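Local coordinates for DinB-like domain-containing protein (Enterococcus faecalis, PDB 3CEX), which is of unknown function but belongs to the DinB superfamily of helical-bundle proteins, many members of which bind a metal ion, at residues M4-E12 and L122-L130. Sequence-based numbering, arbitrary orientation.
Sequences MKVTQLSSE and LDQIKEEQL
T7, in the turn that leads into helix 8-25, meets L122 near the end of helix 104-124, and together they show how one threonine can serve a polar and an apolar surface at once. With chi1 at 59°, T7 OG1 sits between its own backbone N and carbonyl carbon and donates to L122 O over 2.7 Å. The hydroxyl approaches from above the carbonyl plane, 54° out of it, at a C=O...O angle of 122°. A water also donates to OG1 and, 2.6 Å from D123 OD1, bridges the hydroxyl to that exposed carboxylate. The methyl branch meets carbon: T7 CG2 lies 3.8 Å from L122 CD2 and 3.7 Å from I125 CG2. L122 divides its methyls, CD2 going to T7 and CD1 to the first turn of helix 8-25, 4.1 Å from S11 N. In the up-down-down-up four-helix bundle of the DinB fold, helices 8-25 and 144-170 start at this end and 104-124 finishes here, L122 also packing on L148 of helix 144-170. In the type I turn from K5 to Q8 that precedes helix 8-25, V6 reaches past helix 104-124: its CG2 comes within 3.8 Å of L130 CD1, while CG1 lies across the carboxylate end of E127. E127 OE1 accepts a hydrogen bond from the backbone N of M4 in the second subunit, whose M4 also packs on L130.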
loop_
_atom_site.group_PDB
_atom_site.type_symbol
_atom_site.label_atom_id
_atom_site.label_comp_id
_atom_site.label_asym_id
_atom_site.label_seq_id
_atom_site.Cartn_x
_atom_site.Cartn_y
_atom_site.Cartn_z
HETATM N N MSE A 4 -10.937 -22.101 1.595
HETATM C CA MSE A 4 -10.665 -20.701 1.815
HETATM C C MSE A 4 -11.404 -19.832 0.793
HETATM O O MSE A 4 -11.459 -20.149 -0.380
HETATM C CB MSE A 4 -9.177 -20.448 1.730
HETATM C CG MSE A 4 -8.812 -19.065 2.210
HETATM SE SE MSE A 4 -6.881 -18.759 2.172
HETATM C CE MSE A 4 -6.321 -20.594 2.099
ATOM N N LYS A 5 -11.935 -18.716 1.262
ATOM C CA LYS A 5 -12.512 -17.726 0.391
ATOM C C LYS A 5 -11.430 -17.059 -0.481
ATOM O O LYS A 5 -10.297 -16.837 -0.012
ATOM C CB LYS A 5 -13.240 -16.660 1.222
ATOM C CG LYS A 5 -14.746 -16.836 1.302
ATOM C CD LYS A 5 -15.265 -17.088 2.692
ATOM C CE LYS A 5 -16.795 -16.998 2.660
ATOM N NZ LYS A 5 -17.357 -17.101 4.023
ATOM N N VAL A 6 -11.793 -16.739 -1.731
ATOM C CA VAL A 6 -10.880 -16.078 -2.670
ATOM C C VAL A 6 -10.539 -14.617 -2.245
ATOM O O VAL A 6 -9.562 -14.020 -2.713
ATOM C CB VAL A 6 -11.393 -16.177 -4.150
ATOM C CG1 VAL A 6 -11.657 -17.656 -4.548
ATOM C CG2 VAL A 6 -12.637 -15.332 -4.359
ATOM N N THR A 7 -11.339 -14.066 -1.346
ATOM C CA THR A 7 -11.144 -12.736 -0.806
ATOM C C THR A 7 -10.409 -12.715 0.561
ATOM O O THR A 7 -10.168 -11.638 1.108
ATOM C CB THR A 7 -12.523 -12.047 -0.624
ATOM O OG1 THR A 7 -13.329 -12.830 0.266
ATOM C CG2 THR A 7 -13.273 -11.855 -2.014
ATOM N N GLN A 8 -10.084 -13.874 1.135
ATOM C CA GLN A 8 -9.505 -13.892 2.502
ATOM C C GLN A 8 -8.144 -13.178 2.568
ATOM O O GLN A 8 -7.898 -12.360 3.482
ATOM C CB GLN A 8 -9.378 -15.317 3.077
ATOM C CG GLN A 8 -8.451 -15.387 4.323
ATOM C CD GLN A 8 -8.564 -16.681 5.119
ATOM O OE1 GLN A 8 -9.452 -17.498 4.885
ATOM N NE2 GLN A 8 -7.641 -16.877 6.058
ATOM N N LEU A 9 -7.252 -13.475 1.639
ATOM C CA LEU A 9 -5.955 -12.781 1.649
ATOM C C LEU A 9 -6.069 -11.242 1.475
ATOM O O LEU A 9 -5.324 -10.500 2.136
ATOM C CB LEU A 9 -4.944 -13.404 0.670
ATOM C CG LEU A 9 -4.477 -14.854 0.895
ATOM C CD1 LEU A 9 -3.452 -15.292 -0.157
ATOM C CD2 LEU A 9 -3.912 -15.010 2.274
ATOM N N SER A 10 -6.989 -10.770 0.630
ATOM C CA SER A 10 -7.259 -9.311 0.500
ATOM C C SER A 10 -7.729 -8.708 1.803
ATOM O O SER A 10 -7.335 -7.591 2.171
ATOM C CB SER A 10 -8.319 -9.026 -0.582
ATOM O OG SER A 10 -7.889 -9.498 -1.845
ATOM N N SER A 11 -8.552 -9.466 2.523
ATOM C CA SER A 11 -9.041 -9.076 3.830
ATOM C C SER A 11 -7.913 -8.936 4.881
ATOM O O SER A 11 -7.879 -7.981 5.685
ATOM C CB SER A 11 -10.087 -10.103 4.280
ATOM O OG SER A 11 -10.847 -9.578 5.311
ATOM N N GLU A 12 -6.993 -9.887 4.886
ATOM C CA GLU A 12 -5.849 -9.820 5.777
ATOM C C GLU A 12 -4.909 -8.673 5.372
ATOM O O GLU A 12 -4.281 -8.039 6.226
ATOM C CB GLU A 12 -5.153 -11.184 5.817
ATOM C CG GLU A 12 -6.096 -12.237 6.413
ATOM C CD GLU A 12 -5.568 -13.645 6.408
ATOM O OE1 GLU A 12 -4.435 -13.879 5.926
ATOM O OE2 GLU A 12 -6.323 -14.548 6.887
ATOM N N LEU A 122 -16.589 -8.549 1.652
ATOM C CA LEU A 122 -15.636 -9.515 1.121
ATOM C C LEU A 122 -16.007 -10.937 1.531
ATOM O O LEU A 122 -15.821 -11.885 0.771
ATOM C CB LEU A 122 -14.191 -9.212 1.579
ATOM C CG LEU A 122 -13.522 -8.050 0.826
ATOM C CD1 LEU A 122 -12.139 -7.775 1.384
ATOM C CD2 LEU A 122 -13.436 -8.355 -0.629
ATOM N N ASP A 123 -16.488 -11.075 2.754
ATOM C CA ASP A 123 -16.869 -12.380 3.277
ATOM C C ASP A 123 -18.150 -12.926 2.659
ATOM O O ASP A 123 -18.406 -14.133 2.736
ATOM C CB ASP A 123 -17.022 -12.291 4.787
ATOM C CG ASP A 123 -15.690 -12.182 5.500
ATOM O OD1 ASP A 123 -14.674 -12.681 4.926
ATOM O OD2 ASP A 123 -15.647 -11.587 6.627
ATOM N N GLN A 124 -18.966 -12.050 2.078
ATOM C CA GLN A 124 -20.267 -12.462 1.546
ATOM C C GLN A 124 -20.340 -12.466 0.018
ATOM O O GLN A 124 -21.219 -13.105 -0.549
ATOM C CB GLN A 124 -21.387 -11.613 2.152
ATOM C CG GLN A 124 -21.504 -11.794 3.668
ATOM C CD GLN A 124 -22.550 -10.886 4.298
ATOM O OE1 GLN A 124 -22.225 -10.038 5.137
ATOM N NE2 GLN A 124 -23.807 -11.060 3.904
ATOM N N ILE A 125 -19.415 -11.790 -0.651
ATOM C CA ILE A 125 -19.402 -11.810 -2.103
ATOM C C ILE A 125 -19.178 -13.256 -2.582
ATOM O O ILE A 125 -18.325 -13.955 -2.045
ATOM C CB ILE A 125 -18.336 -10.838 -2.677
ATOM C CG1 ILE A 125 -18.611 -10.529 -4.155
ATOM C CG2 ILE A 125 -16.956 -11.378 -2.491
ATOM C CD1 ILE A 125 -19.997 -9.908 -4.405
ATOM N N LYS A 126 -19.984 -13.700 -3.555
ATOM C CA LYS A 126 -19.793 -14.990 -4.236
ATOM C C LYS A 126 -18.820 -14.838 -5.391
ATOM O O LYS A 126 -18.761 -13.796 -6.049
ATOM C CB LYS A 126 -21.138 -15.576 -4.720
ATOM C CG LYS A 126 -21.882 -16.321 -3.612
ATOM C CD LYS A 126 -23.394 -16.404 -3.836
ATOM C CE LYS A 126 -24.158 -15.199 -3.238
ATOM N NZ LYS A 126 -23.579 -14.679 -1.922
ATOM N N GLU A 127 -18.037 -15.881 -5.609
ATOM C CA GLU A 127 -16.941 -15.844 -6.552
ATOM C C GLU A 127 -17.429 -15.588 -7.990
ATOM O O GLU A 127 -16.725 -14.999 -8.798
ATOM C CB GLU A 127 -16.193 -17.167 -6.440
ATOM C CG GLU A 127 -14.900 -17.281 -7.224
ATOM C CD GLU A 127 -14.497 -18.738 -7.424
ATOM O OE1 GLU A 127 -14.242 -19.139 -8.597
ATOM O OE2 GLU A 127 -14.471 -19.476 -6.398
ATOM N N GLU A 128 -18.637 -16.047 -8.295
ATOM C CA GLU A 128 -19.249 -15.836 -9.604
ATOM C C GLU A 128 -19.570 -14.347 -9.863
ATOM O O GLU A 128 -19.577 -13.893 -11.009
ATOM C CB GLU A 128 -20.514 -16.685 -9.729
ATOM C CG GLU A 128 -20.234 -18.190 -9.856
ATOM C CD GLU A 128 -19.764 -18.895 -8.546
ATOM O OE1 GLU A 128 -19.737 -18.256 -7.452
ATOM O OE2 GLU A 128 -19.414 -20.102 -8.629
ATOM N N GLN A 129 -19.817 -13.600 -8.787
ATOM C CA GLN A 129 -20.130 -12.173 -8.876
ATOM C C GLN A 129 -18.913 -11.304 -9.206
ATOM O O GLN A 129 -19.080 -10.166 -9.627
ATOM C CB GLN A 129 -20.741 -11.677 -7.574
ATOM C CG GLN A 129 -22.066 -12.278 -7.223
ATOM C CD GLN A 129 -22.483 -11.933 -5.805
ATOM O OE1 GLN A 129 -21.826 -12.326 -4.830
ATOM N NE2 GLN A 129 -23.589 -11.200 -5.677
ATOM N N LEU A 130 -17.706 -11.825 -8.995
ATOM C CA LEU A 130 -16.505 -11.015 -9.202
ATOM C C LEU A 130 -16.294 -10.585 -10.663
ATOM O O LEU A 130 -15.688 -9.555 -10.917
ATOM C CB LEU A 130 -15.251 -11.732 -8.681
ATOM C CG LEU A 130 -15.117 -11.876 -7.162
ATOM C CD1 LEU A 130 -13.903 -12.761 -6.874
ATOM C CD2 LEU A 130 -15.009 -10.498 -6.460
HETATM O O HOH W 1 -12.977 -12.660 3.010
#